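PDB 4OYH: molybdopterin-guanine dinucleotide biosynthesis protein B from Bacillus subtilis subsp. spizizenii, which binds GTP, hydrolyses it weakly, and may act as an adapter for the efficient making and use of the molybdopterin guanine dinucleotide cofactor without being essential for it. Local coordinates for residues Q14-Q19 against Y116-I121; E28-K33 against D165-Q170; Q37-G42 against E102-L107; S123-L128 against H146-Q151. The protein carries 2 engineered substitutions. One frame throughout, in Å; residues are numbered along the deposited sequence.

In the fold
Contacts 1, 2 and 3 are buried; contact 4 is on the surface. Contact 1 joins strands 12-16 and 118-122 in the middle of the parallel sheet, whereas contact 3 joins 41-46, the outermost strand within this chain, to 105-109. Main-chain hydrogen bonds carry both, with valines on the central strands and polar N40 and D104 at the sheet's border. In contact 2, helices 23-35 and 161-171 meet on one face of that sheet through aliphatic side chains and one salt bridge; V167 touches V119 of contact 1, and L168 touches L39 of contact 3. Contact 4, between the turn leading into helix 127-130 and the loop 146-151, uses histidine rings and joins contact 1 through L128 and V120.

Contact 1 (Q14-Q19 against Y116-I121); sequences QVVGFQ and YPKVVI
Strands 14-16 and 118-121 run parallel, from Q14 beside K118 to V16 beside V120. Four main-chain hydrogen bonds alternate between them: Q14 N to P117 O, V119 N to Q14 O, V16 N to V119 O, and I121 N to V16 O at 2.9 Å.

Q14 spans the entry to this pair. Its CB rests on K118 CB at 3.7 Å. CG, placed beside the backbone N (chi1 -46°), passes P117 O, and the chain continues extended, so that CD lies over K118 CE. At the tip, OE1 lies 3.1 Å from K118 CE, meets the edge of the Y116 ring in its plane and takes a weak, bent hydrogen bond from Y116 N at 3.3 Å, while NE2 turns to F111 O. An amide suits this buried place, accepting and donating at once. K118 lies alongside, its chain bent at chi3 and chi4 so that NZ curls back to Y116 O at 2.7 Å; with A114 O and V134 O, three backbone carbonyls take bonds from the buried, probably charged, NZ.

Beta-branched valines suit the strands: V16 CG2 touches V120 CG2 at 3.6 Å on the face shared with Q14, and V15 CG1 meets I121 CG1 on the other, which helix 23-35 covers. Strand 14-16 then runs through G17 into the loop of a Walker A pattern, the arrangement of a P-loop NTPase fold.

Contact 2 (E28-K33 against D165-Q170); sequences ERILEK and DLVLSQ. Engineered in segment 165-170: L166 (natural residue Phe).
K33 and D165 lie at the polar border of this helix pair. The lysine chain is extended, with CG anti to the backbone N (chi1 -153°), and its NZ reaches D165 OD1 at 2.7 Å on the syn lone pair, making a salt bridge. K33 CB packs on L168 CD1 at 3.8 Å, so one residue serves both the apolar seam and its charged border.

Deeper in, I30 CD1 meets V167 CG1 at 4.1 Å, the side chains crossing at about a right angle; those of I30 and L168 slide past each other in opposite directions, CG2 of I30 touching CD2 of L168. Branched aliphatic groups fit such a buried seam, having bulk without polar atoms.

The two helices, 9.9 Å apart and inclined at 54° over these segments, lie together on one face of the parallel sheet, as expected of an alpha/beta P-loop NTPase; helix 23-35 begins within the P-loop pattern.

Around this first shell, F26 of helix 23-35 packs against V167, and A34 and L39 flank L168. Beneath, V119 of the sheet touches V167, and I30 touches L107. L31, facing away, packs on L41 and C43 of strand 41-46 and on Q66 of the second subunit.

Contact 3 (Q37-G42 against E102-L107); sequences QGLNLG and ETDCLL
L39 is the first residue of segment 37-42 to reach segment 102-107. With CG anti to the backbone N (chi1 176°), it brings CD1 to within 3.9 Å of C105 SG, and L168 of helix 161-171 packs on it.

N40 carries most of the polar bonding. Its side chain crosses that of D104 at about a right angle, the amide and carboxylate planes 65° apart. ND2 donates to E102 O at 3.1 Å, on a lone pair and close to its own amide plane. Its backbone O receives D104 N at 2.6 Å, and its N gives a long, weak bond to D104 OD2. Asparagine suits this spot because its short amide can bind a backbone carbonyl where the chain has left the helix: E102, at positive phi, is the C-prime residue of the Schellman motif closing helix 91-100.

L41 turns back to the apolar side. CD1 lies over the backbone at L107 N (3.4 Å) and against C105 SG at 3.5 Å, while the small thiol fits between the leucines; L31 and A34 of helix 23-35 cover L41.

G42 completes the parallel pairing opposite L106. Its N donates almost straight to C105 O at 3.0 Å (178° at the hydrogen), and its O accepts from L107 N. L106 CD1 lies 3.6 Å from G42 C, close against a backbone with no side chain.

Thus strand 41-46, outermost within this chain, docks on strand 105-109 in the parallel sheet of a P-loop NTPase fold, through E102, T103 and D104, which probably take part in binding GTP.

Contact 4 (S123-L128 against H146-Q151); sequences SEKEDL and HMTEHQ
Two imidazole rings of segment 146-151 abut the turn 123-128. The H146 ring meets E124 at its edge, with E124 CA in the ring plane, while K125 CB lies over a face as an off-centre CH-pi contact, 4.3 Å from the centroid and 29° off the normal. CG of H146 takes the crowded position between backbone N and carbonyl carbon (chi1 80°), and ND1 comes within 3.1 Å of K125 N. Y141 meets this ring at about 85° between planes. A flat ring suits the place, for it can slip beside a backbone corner with its edge and receive a methylene on its face.

The second ring, H150, is met tip to tip by L128, whose CD2 approaches NE2 at 3.4 Å. Between the two histidines, T148 offers its methyl CG2 to K125 CG at 4.0 Å. The lysine chain, bent at chi2, chi3 and chi4, crosses T148 at about a right angle and makes its contacts through CB, CG and CD.

D127 OD2 helps hold the turn, together with the bond from D127 N to E124 O. It gathers three donors: S123 N on the anti lone pair, a very short 2.5 Å bond from S123 OG on the syn one, and E124 N from above the carboxylate plane. Aspartate suits this crowded corner, being a short acceptor.

In the fold, the turn leads from strand 118-122 into the short, weakly bonded helix 127-130, with L128 packing on V120 and L122, and the partner loop follows strand 136-141, whose Y141 also touches M147 and H150.

Contact 1 (Q14-Q19 against Y116-I121)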
loop_
_atom_site.group_PDB
_atom_site.type_symbol
_atom_site.label_atom_id
_atom_site.label_comp_id
_atom_site.label_asym_id
_atom_site.label_seq_id
_atom_site.Cartn_x
_atom_site.Cartn_y
_atom_site.Cartn_z
ATOM N N GLN A 14 -0.323 11.580 -17.371
ATOM C CA GLN A 14 0.988 11.535 -16.775
ATOM C C GLN A 14 1.690 12.910 -16.776
ATOM O O GLN A 14 1.405 13.808 -17.580
ATOM C CB GLN A 14 1.861 10.522 -17.484
ATOM C CG GLN A 14 1.276 9.196 -17.765
ATOM C CD GLN A 14 2.229 8.300 -18.552
ATOM O OE1 GLN A 14 1.881 7.739 -19.598
ATOM N NE2 GLN A 14 3.424 8.127 -18.024
ATOM N N VAL A 15 2.621 13.034 -15.853
ATOM C CA VAL A 15 3.566 14.146 -15.806
ATOM C C VAL A 15 5.006 13.620 -15.848
ATOM O O VAL A 15 5.403 12.796 -15.020
ATOM C CB VAL A 15 3.387 14.986 -14.551
ATOM C CG1 VAL A 15 4.376 16.136 -14.570
ATOM C CG2 VAL A 15 1.966 15.496 -14.489
ATOM N N VAL A 16 5.744 14.067 -16.855
ATOM C CA VAL A 16 7.106 13.643 -17.072
ATOM C C VAL A 16 7.995 14.862 -17.265
ATOM O O VAL A 16 7.553 15.891 -17.747
ATOM C CB VAL A 16 7.258 12.699 -18.283
ATOM C CG1 VAL A 16 6.321 11.553 -18.171
ATOM C CG2 VAL A 16 7.101 13.413 -19.569
ATOM N N GLY A 17 9.255 14.719 -16.887
ATOM C CA GLY A 17 10.177 15.839 -16.758
ATOM C C GLY A 17 11.376 15.373 -15.928
ATOM O O GLY A 17 11.208 14.551 -15.033
ATOM N N PHE A 18 12.578 15.857 -16.257
ATOM C CA PHE A 18 13.780 15.678 -15.412
ATOM C C PHE A 18 13.577 16.149 -13.980
ATOM O O PHE A 18 12.683 16.957 -13.676
ATOM C CB PHE A 18 14.999 16.414 -16.028
ATOM C CG PHE A 18 15.454 15.802 -17.334
ATOM C CD1 PHE A 18 15.950 14.522 -17.366
ATOM C CD2 PHE A 18 15.331 16.474 -18.520
ATOM C CE1 PHE A 18 16.341 13.949 -18.538
ATOM C CE2 PHE A 18 15.728 15.898 -19.687
ATOM C CZ PHE A 18 16.222 14.632 -19.693
ATOM N N GLN A 19 14.405 15.611 -13.091
ATOM C CA GLN A 19 14.434 16.044 -11.699
ATOM C C GLN A 19 14.528 17.554 -11.604
ATOM O O GLN A 19 15.249 18.186 -12.379
ATOM C CB GLN A 19 15.604 15.381 -10.998
ATOM C CG GLN A 19 15.598 15.493 -9.494
ATOM C CD GLN A 19 16.837 14.863 -8.906
ATOM O OE1 GLN A 19 17.286 13.810 -9.375
ATOM N NE2 GLN A 19 17.421 15.515 -7.901
ATOM N N TYR A 116 0.148 6.596 -22.182
ATOM C CA TYR A 116 -0.978 7.449 -21.785
ATOM C C TYR A 116 -0.690 8.881 -22.049
ATOM O O TYR A 116 0.459 9.268 -22.240
ATOM C CB TYR A 116 -1.343 7.200 -20.330
ATOM C CG TYR A 116 -1.570 5.744 -20.119
ATOM C CD1 TYR A 116 -2.759 5.138 -20.561
ATOM C CD2 TYR A 116 -0.586 4.941 -19.576
ATOM C CE1 TYR A 116 -2.965 3.775 -20.421
ATOM C CE2 TYR A 116 -0.774 3.571 -19.426
ATOM C CZ TYR A 116 -1.983 2.992 -19.854
ATOM O OH TYR A 116 -2.188 1.644 -19.700
ATOM N N PRO A 117 -1.745 9.684 -22.164
ATOM C CA PRO A 117 -1.503 11.088 -22.472
ATOM C C PRO A 117 -0.613 11.700 -21.392
ATOM O O PRO A 117 -0.721 11.279 -20.256
ATOM C CB PRO A 117 -2.886 11.714 -22.456
ATOM C CG PRO A 117 -3.852 10.563 -22.530
ATOM C CD PRO A 117 -3.158 9.393 -21.922
ATOM N N LYS A 118 0.228 12.667 -21.712
ATOM C CA LYS A 118 1.147 13.139 -20.718
ATOM C C LYS A 118 1.475 14.566 -20.933
ATOM O O LYS A 118 1.373 15.073 -22.024
ATOM C CB LYS A 118 2.402 12.298 -20.720
ATOM C CG LYS A 118 2.942 11.933 -22.055
ATOM C CD LYS A 118 4.037 10.904 -21.902
ATOM C CE LYS A 118 3.530 9.538 -21.505
ATOM N NZ LYS A 118 3.094 8.706 -22.660
ATOM N N VAL A 119 1.794 15.225 -19.837
ATOM C CA VAL A 119 2.217 16.605 -19.880
ATOM C C VAL A 119 3.739 16.569 -19.633
ATOM O O VAL A 119 4.216 15.830 -18.757
ATOM C CB VAL A 119 1.419 17.425 -18.852
ATOM C CG1 VAL A 119 2.144 18.684 -18.465
ATOM C CG2 VAL A 119 0.032 17.732 -19.428
ATOM N N VAL A 120 4.493 17.283 -20.458
ATOM C CA VAL A 120 5.960 17.276 -20.393
ATOM C C VAL A 120 6.395 18.628 -19.858
ATOM O O VAL A 120 5.994 19.644 -20.402
ATOM C CB VAL A 120 6.624 17.014 -21.778
ATOM C CG1 VAL A 120 8.150 17.108 -21.699
ATOM C CG2 VAL A 120 6.235 15.665 -22.303
ATOM N N ILE A 121 7.153 18.611 -18.766
ATOM C CA ILE A 121 7.825 19.787 -18.195
ATOM C C ILE A 121 9.272 19.865 -18.698
ATOM O O ILE A 121 10.040 18.921 -18.532
ATOM C CB ILE A 121 7.926 19.765 -16.689
ATOM C CG1 ILE A 121 6.729 19.086 -16.034
ATOM C CG2 ILE A 121 8.160 21.186 -16.164
ATOM C CD1 ILE A 121 5.452 19.755 -16.249
#

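Contact 2 (E28-K33 against D165-Q170)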
loop_
_atom_site.group_PDB
_atom_site.type_symbol
_atom_site.label_atom_id
_atom_site.label_comp_id
_atom_site.label_asym_id
_atom_site.label_seq_id
_atom_site.Cartn_x
_atom_site.Cartn_y
_atom_site.Cartn_z
ATOM N N GLU A 28 0.862 18.725 -7.203
ATOM C CA GLU A 28 0.246 19.252 -5.996
ATOM C C GLU A 28 -0.911 20.162 -6.298
ATOM O O GLU A 28 -1.993 20.008 -5.740
ATOM C CB GLU A 28 1.264 20.040 -5.206
ATOM C CG GLU A 28 1.770 19.391 -3.999
ATOM C CD GLU A 28 2.084 20.441 -2.969
ATOM O OE1 GLU A 28 2.892 21.342 -3.300
ATOM O OE2 GLU A 28 1.512 20.373 -1.846
ATOM N N ARG A 29 -0.647 21.156 -7.141
ATOM C CA ARG A 29 -1.685 22.034 -7.652
ATOM C C ARG A 29 -2.857 21.267 -8.253
ATOM O O ARG A 29 -4.012 21.558 -7.960
ATOM C CB ARG A 29 -1.116 22.982 -8.685
ATOM C CG ARG A 29 -1.235 24.436 -8.315
ATOM C CD ARG A 29 -0.241 24.818 -7.221
ATOM N NE ARG A 29 0.491 26.051 -7.530
ATOM C CZ ARG A 29 1.257 26.239 -8.608
ATOM N NH1 ARG A 29 1.411 25.283 -9.522
ATOM N NH2 ARG A 29 1.875 27.398 -8.774
ATOM N N ILE A 30 -2.578 20.256 -9.053
ATOM C CA ILE A 30 -3.651 19.441 -9.624
ATOM C C ILE A 30 -4.447 18.660 -8.594
ATOM O O ILE A 30 -5.670 18.545 -8.698
ATOM C CB ILE A 30 -3.110 18.431 -10.603
ATOM C CG1 ILE A 30 -2.396 19.139 -11.764
ATOM C CG2 ILE A 30 -4.240 17.497 -11.077
ATOM C CD1 ILE A 30 -1.452 18.209 -12.527
ATOM N N LEU A 31 -3.760 18.052 -7.636
ATOM C CA LEU A 31 -4.478 17.262 -6.649
ATOM C C LEU A 31 -5.345 18.129 -5.719
ATOM O O LEU A 31 -6.482 17.750 -5.407
ATOM C CB LEU A 31 -3.516 16.424 -5.833
ATOM C CG LEU A 31 -2.794 15.341 -6.623
ATOM C CD1 LEU A 31 -1.726 14.663 -5.762
ATOM C CD2 LEU A 31 -3.793 14.317 -7.167
ATOM N N GLU A 32 -4.827 19.286 -5.313
ATOM C CA GLU A 32 -5.572 20.228 -4.471
ATOM C C GLU A 32 -6.871 20.573 -5.187
ATOM O O GLU A 32 -7.961 20.411 -4.643
ATOM C CB GLU A 32 -4.744 21.498 -4.176
ATOM C CG GLU A 32 -3.545 21.281 -3.194
ATOM C CD GLU A 32 -2.329 22.216 -3.413
ATOM O OE1 GLU A 32 -1.364 22.158 -2.614
ATOM O OE2 GLU A 32 -2.324 23.003 -4.379
ATOM N N LYS A 33 -6.762 20.986 -6.441
ATOM C CA LYS A 33 -7.952 21.363 -7.170
ATOM C C LYS A 33 -8.890 20.181 -7.436
ATOM O O LYS A 33 -10.079 20.393 -7.582
ATOM C CB LYS A 33 -7.590 22.053 -8.483
ATOM C CG LYS A 33 -8.680 23.006 -8.951
ATOM C CD LYS A 33 -8.153 24.108 -9.863
ATOM C CE LYS A 33 -9.253 25.114 -10.221
ATOM N NZ LYS A 33 -8.932 25.963 -11.420
ATOM N N ASP A 165 -5.766 23.134 -15.248
ATOM C CA ASP A 165 -7.174 22.948 -15.665
ATOM C C ASP A 165 -7.247 22.028 -16.888
ATOM O O ASP A 165 -8.201 21.270 -17.059
ATOM C CB ASP A 165 -7.854 24.291 -15.994
ATOM C CG ASP A 165 -8.280 25.091 -14.739
ATOM O OD1 ASP A 165 -8.318 24.528 -13.621
ATOM O OD2 ASP A 165 -8.600 26.298 -14.877
ATOM N N LEU A 166 -6.223 22.087 -17.734
ATOM C CA LEU A 166 -6.164 21.229 -18.888
ATOM C C LEU A 166 -6.030 19.805 -18.391
ATOM O O LEU A 166 -6.619 18.899 -18.942
ATOM C CB LEU A 166 -5.008 21.627 -19.824
ATOM C CG LEU A 166 -4.768 20.753 -21.056
ATOM C CD1 LEU A 166 -4.044 21.515 -22.109
ATOM C CD2 LEU A 166 -3.924 19.535 -20.756
ATOM N N VAL A 167 -5.286 19.586 -17.328
ATOM C CA VAL A 167 -5.096 18.211 -16.904
ATOM C C VAL A 167 -6.381 17.660 -16.308
ATOM O O VAL A 167 -6.732 16.507 -16.524
ATOM C CB VAL A 167 -3.952 18.075 -15.897
ATOM C CG1 VAL A 167 -3.868 16.640 -15.389
ATOM C CG2 VAL A 167 -2.645 18.460 -16.524
ATOM N N LEU A 168 -7.100 18.506 -15.588
ATOM C CA LEU A 168 -8.292 18.073 -14.890
ATOM C C LEU A 168 -9.409 17.770 -15.847
ATOM O O LEU A 168 -10.237 16.872 -15.616
ATOM C CB LEU A 168 -8.721 19.136 -13.882
ATOM C CG LEU A 168 -7.817 19.178 -12.651
ATOM C CD1 LEU A 168 -7.854 20.522 -11.964
ATOM C CD2 LEU A 168 -8.250 18.124 -11.709
ATOM N N SER A 169 -9.433 18.479 -16.954
ATOM C CA SER A 169 -10.501 18.256 -17.905
ATOM C C SER A 169 -10.261 16.900 -18.541
ATOM O O SER A 169 -11.225 16.193 -18.862
ATOM C CB SER A 169 -10.588 19.389 -18.954
ATOM O OG SER A 169 -9.737 19.148 -20.065
ATOM N N GLN A 170 -8.991 16.506 -18.689
ATOM C CA GLN A 170 -8.702 15.214 -19.317
ATOM C C GLN A 170 -8.964 14.119 -18.313
ATOM O O GLN A 170 -9.337 13.018 -18.678
ATOM C CB GLN A 170 -7.254 15.116 -19.820
ATOM C CG GLN A 170 -6.788 16.253 -20.733
ATOM C CD GLN A 170 -7.666 16.435 -21.929
ATOM O OE1 GLN A 170 -7.748 15.575 -22.798
ATOM N NE2 GLN A 170 -8.338 17.553 -21.979
#

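Contact 3 (Q37-G42 against E102-L107)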
loop_
_atom_site.group_PDB
_atom_site.type_symbol
_atom_site.label_atom_id
_atom_site.label_comp_id
_atom_site.label_asym_id
_atom_site.label_seq_id
_atom_site.Cartn_x
_atom_site.Cartn_y
_atom_site.Cartn_z
ATOM N N GLN A 37 -14.135 20.026 -6.069
ATOM C CA GLN A 37 -14.654 19.262 -7.221
ATOM C C GLN A 37 -14.913 17.796 -6.893
ATOM O O GLN A 37 -15.510 17.094 -7.690
ATOM C CB GLN A 37 -13.724 19.313 -8.441
ATOM C CG GLN A 37 -13.170 20.692 -8.749
ATOM C CD GLN A 37 -12.798 20.882 -10.198
ATOM O OE1 GLN A 37 -13.291 20.183 -11.080
ATOM N NE2 GLN A 37 -11.936 21.855 -10.455
ATOM N N GLY A 38 -14.482 17.323 -5.731
ATOM C CA GLY A 38 -14.848 15.984 -5.298
ATOM C C GLY A 38 -14.402 14.876 -6.229
ATOM O O GLY A 38 -14.804 13.719 -6.084
ATOM N N LEU A 39 -13.557 15.235 -7.185
ATOM C CA LEU A 39 -13.012 14.284 -8.124
ATOM C C LEU A 39 -12.220 13.239 -7.339
ATOM O O LEU A 39 -11.559 13.568 -6.358
ATOM C CB LEU A 39 -12.154 15.013 -9.152
ATOM C CG LEU A 39 -11.431 14.144 -10.175
ATOM C CD1 LEU A 39 -12.402 13.418 -11.105
ATOM C CD2 LEU A 39 -10.453 15.003 -10.952
ATOM N N ASN A 40 -12.323 11.979 -7.746
ATOM C CA ASN A 40 -11.749 10.869 -6.973
ATOM C C ASN A 40 -10.561 10.239 -7.736
ATOM O O ASN A 40 -10.683 9.321 -8.565
ATOM C CB ASN A 40 -12.857 9.861 -6.645
ATOM C CG ASN A 40 -12.342 8.541 -6.152
ATOM O OD1 ASN A 40 -11.251 8.436 -5.583
ATOM N ND2 ASN A 40 -13.138 7.505 -6.373
ATOM N N LEU A 41 -9.393 10.768 -7.427
ATOM C CA LEU A 41 -8.256 10.650 -8.295
ATOM C C LEU A 41 -7.065 10.117 -7.508
ATOM O O LEU A 41 -6.789 10.582 -6.417
ATOM C CB LEU A 41 -7.979 12.011 -8.927
ATOM C CG LEU A 41 -6.603 12.325 -9.540
ATOM C CD1 LEU A 41 -6.371 11.705 -10.908
ATOM C CD2 LEU A 41 -6.518 13.788 -9.623
ATOM N N GLY A 42 -6.405 9.111 -8.067
ATOM C CA GLY A 42 -5.251 8.496 -7.457
ATOM C C GLY A 42 -3.978 9.155 -7.957
ATOM O O GLY A 42 -3.989 9.910 -8.898
ATOM N N GLU A 102 -10.904 1.348 -6.461
ATOM C CA GLU A 102 -12.066 2.123 -6.879
ATOM C C GLU A 102 -11.828 3.622 -6.953
ATOM O O GLU A 102 -12.646 4.398 -6.468
ATOM C CB GLU A 102 -13.244 1.841 -5.944
ATOM C CG GLU A 102 -13.624 0.359 -5.863
ATOM C CD GLU A 102 -14.908 0.132 -5.055
ATOM O OE1 GLU A 102 -15.476 1.143 -4.559
ATOM O OE2 GLU A 102 -15.339 -1.047 -4.913
ATOM N N THR A 103 -10.735 4.024 -7.598
ATOM C CA THR A 103 -10.507 5.432 -7.904
ATOM C C THR A 103 -11.208 5.740 -9.225
ATOM O O THR A 103 -11.440 4.833 -9.996
ATOM C CB THR A 103 -8.979 5.767 -8.005
ATOM O OG1 THR A 103 -8.370 4.936 -8.993
ATOM C CG2 THR A 103 -8.259 5.536 -6.668
ATOM N N ASP A 104 -11.528 7.004 -9.492
ATOM C CA ASP A 104 -12.146 7.406 -10.778
ATOM C C ASP A 104 -11.142 7.538 -11.921
ATOM O O ASP A 104 -11.492 7.468 -13.087
ATOM C CB ASP A 104 -12.842 8.777 -10.678
ATOM C CG ASP A 104 -14.059 8.788 -9.763
ATOM O OD1 ASP A 104 -14.634 7.698 -9.485
ATOM O OD2 ASP A 104 -14.449 9.924 -9.354
ATOM N N CYS A 105 -9.897 7.816 -11.573
ATOM C CA CYS A 105 -8.910 8.227 -12.552
ATOM C C CYS A 105 -7.525 8.273 -11.914
ATOM O O CYS A 105 -7.378 7.990 -10.726
ATOM C CB CYS A 105 -9.281 9.583 -13.140
ATOM S SG CYS A 105 -9.595 10.849 -11.905
ATOM N N LEU A 106 -6.507 8.603 -12.697
ATOM C CA LEU A 106 -5.148 8.465 -12.183
ATOM C C LEU A 106 -4.161 9.459 -12.781
ATOM O O LEU A 106 -4.062 9.641 -14.005
ATOM C CB LEU A 106 -4.685 7.032 -12.392
ATOM C CG LEU A 106 -3.229 6.714 -12.030
ATOM C CD1 LEU A 106 -2.953 6.877 -10.496
ATOM C CD2 LEU A 106 -2.905 5.341 -12.517
ATOM N N LEU A 107 -3.475 10.123 -11.857
ATOM C CA LEU A 107 -2.342 11.001 -12.119
ATOM C C LEU A 107 -1.073 10.210 -11.898
ATOM O O LEU A 107 -0.871 9.659 -10.819
ATOM C CB LEU A 107 -2.340 12.216 -11.179
ATOM C CG LEU A 107 -2.171 13.648 -11.690
ATOM C CD1 LEU A 107 -1.608 14.524 -10.613
ATOM C CD2 LEU A 107 -1.345 13.739 -12.903
#

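Contact 4 (S123-L128 against H146-Q151)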
loop_
_atom_site.group_PDB
_atom_site.type_symbol
_atom_site.label_atom_id
_atom_site.label_comp_id
_atom_site.label_asym_id
_atom_site.label_seq_id
_atom_site.Cartn_x
_atom_site.Cartn_y
_atom_site.Cartn_z
ATOM N N SER A 123 12.794 21.970 -18.432
ATOM C CA SER A 123 13.630 22.986 -17.783
ATOM C C SER A 123 14.373 23.763 -18.868
ATOM O O SER A 123 14.583 24.958 -18.734
ATOM C CB SER A 123 14.615 22.368 -16.779
ATOM O OG SER A 123 15.636 21.623 -17.422
ATOM N N GLU A 124 14.713 23.078 -19.960
ATOM C CA GLU A 124 15.463 23.659 -21.077
ATOM C C GLU A 124 14.978 23.079 -22.413
ATOM O O GLU A 124 14.606 21.904 -22.491
ATOM C CB GLU A 124 16.971 23.381 -20.907
ATOM C CG GLU A 124 17.882 24.197 -21.841
ATOM C CD GLU A 124 18.727 25.254 -21.111
ATOM O OE1 GLU A 124 19.222 26.197 -21.784
ATOM O OE2 GLU A 124 18.901 25.144 -19.871
ATOM N N LYS A 125 15.038 23.885 -23.468
ATOM C CA LYS A 125 14.522 23.490 -24.768
ATOM C C LYS A 125 15.066 22.158 -25.194
ATOM O O LYS A 125 14.408 21.426 -25.926
ATOM C CB LYS A 125 14.861 24.545 -25.816
ATOM C CG LYS A 125 14.220 24.297 -27.176
ATOM C CD LYS A 125 15.254 24.125 -28.285
ATOM C CE LYS A 125 15.849 25.463 -28.735
ATOM N NZ LYS A 125 16.524 26.228 -27.638
ATOM N N GLU A 126 16.255 21.823 -24.714
ATOM C CA GLU A 126 16.920 20.588 -25.107
ATOM C C GLU A 126 16.554 19.447 -24.165
ATOM O O GLU A 126 17.082 18.333 -24.299
ATOM C CB GLU A 126 18.444 20.786 -25.148
ATOM C CG GLU A 126 19.220 19.690 -25.928
ATOM C CD GLU A 126 19.199 19.873 -27.448
ATOM O OE1 GLU A 126 19.807 20.851 -27.949
ATOM O OE2 GLU A 126 18.584 19.027 -28.140
ATOM N N ASP A 127 15.652 19.700 -23.217
ATOM C CA ASP A 127 15.100 18.595 -22.425
ATOM C C ASP A 127 14.217 17.679 -23.294
ATOM O O ASP A 127 14.285 16.454 -23.162
ATOM C CB ASP A 127 14.282 19.089 -21.232
ATOM C CG ASP A 127 15.140 19.463 -20.032
ATOM O OD1 ASP A 127 16.320 19.048 -19.943
ATOM O OD2 ASP A 127 14.615 20.178 -19.162
ATOM N N LEU A 128 13.420 18.264 -24.188
ATOM C CA LEU A 128 12.423 17.495 -24.944
ATOM C C LEU A 128 13.031 16.350 -25.740
ATOM O O LEU A 128 12.341 15.387 -26.046
ATOM C CB LEU A 128 11.639 18.401 -25.891
ATOM C CG LEU A 128 10.257 17.882 -26.325
ATOM C CD1 LEU A 128 9.301 17.671 -25.158
ATOM C CD2 LEU A 128 9.627 18.843 -27.309
ATOM N N HIS A 146 12.600 30.829 -23.615
ATOM C CA HIS A 146 13.415 29.972 -24.477
ATOM C C HIS A 146 12.638 29.223 -25.568
ATOM O O HIS A 146 13.249 28.547 -26.398
ATOM C CB HIS A 146 14.166 28.942 -23.619
ATOM C CG HIS A 146 13.339 27.761 -23.204
ATOM N ND1 HIS A 146 13.893 26.607 -22.703
ATOM C CD2 HIS A 146 11.996 27.560 -23.209
ATOM C CE1 HIS A 146 12.936 25.741 -22.421
ATOM N NE2 HIS A 146 11.777 26.299 -22.724
ATOM N N MET A 147 11.308 29.321 -25.567
ATOM C CA MET A 147 10.496 28.362 -26.320
ATOM C C MET A 147 10.507 28.561 -27.835
ATOM O O MET A 147 9.863 29.466 -28.369
ATOM C CB MET A 147 9.041 28.373 -25.820
ATOM C CG MET A 147 8.282 29.692 -25.900
ATOM S SD MET A 147 7.304 29.939 -24.398
ATOM C CE MET A 147 5.691 30.354 -25.043
ATOM N N THR A 148 11.256 27.699 -28.517
ATOM C CA THR A 148 11.085 27.514 -29.949
ATOM C C THR A 148 9.668 26.983 -30.109
ATOM O O THR A 148 9.243 26.117 -29.347
ATOM C CB THR A 148 12.138 26.538 -30.554
ATOM O OG1 THR A 148 12.258 26.756 -31.965
ATOM C CG2 THR A 148 11.779 25.072 -30.292
ATOM N N GLU A 149 8.920 27.522 -31.061
ATOM C CA GLU A 149 7.529 27.118 -31.215
ATOM C C GLU A 149 7.442 25.653 -31.640
ATOM O O GLU A 149 8.053 25.250 -32.636
ATOM C CB GLU A 149 6.812 28.013 -32.228
ATOM C CG GLU A 149 5.345 27.665 -32.411
ATOM C CD GLU A 149 4.604 27.574 -31.092
ATOM O OE1 GLU A 149 4.176 28.629 -30.577
ATOM O OE2 GLU A 149 4.462 26.449 -30.566
ATOM N N HIS A 150 6.684 24.863 -30.879
ATOM C CA HIS A 150 6.582 23.432 -31.145
ATOM C C HIS A 150 5.212 22.991 -31.635
ATOM O O HIS A 150 4.179 23.146 -30.973
ATOM C CB HIS A 150 6.950 22.622 -29.916
ATOM C CG HIS A 150 7.806 21.442 -30.233
ATOM N ND1 HIS A 150 8.989 21.555 -30.932
ATOM C CD2 HIS A 150 7.647 20.122 -29.974
ATOM C CE1 HIS A 150 9.531 20.357 -31.077
ATOM N NE2 HIS A 150 8.734 19.473 -30.503
ATOM N N GLN A 151 5.264 22.410 -32.820
ATOM C CA GLN A 151 4.118 21.940 -33.544
ATOM C C GLN A 151 3.341 20.920 -32.743
ATOM O O GLN A 151 3.920 20.089 -32.048
ATOM C CB GLN A 151 4.577 21.316 -34.863
ATOM C CG GLN A 151 3.702 21.616 -36.049
ATOM C CD GLN A 151 2.990 20.380 -36.570
ATOM O OE1 GLN A 151 2.480 19.555 -35.792
ATOM N NE2 GLN A 151 2.953 20.240 -37.900
#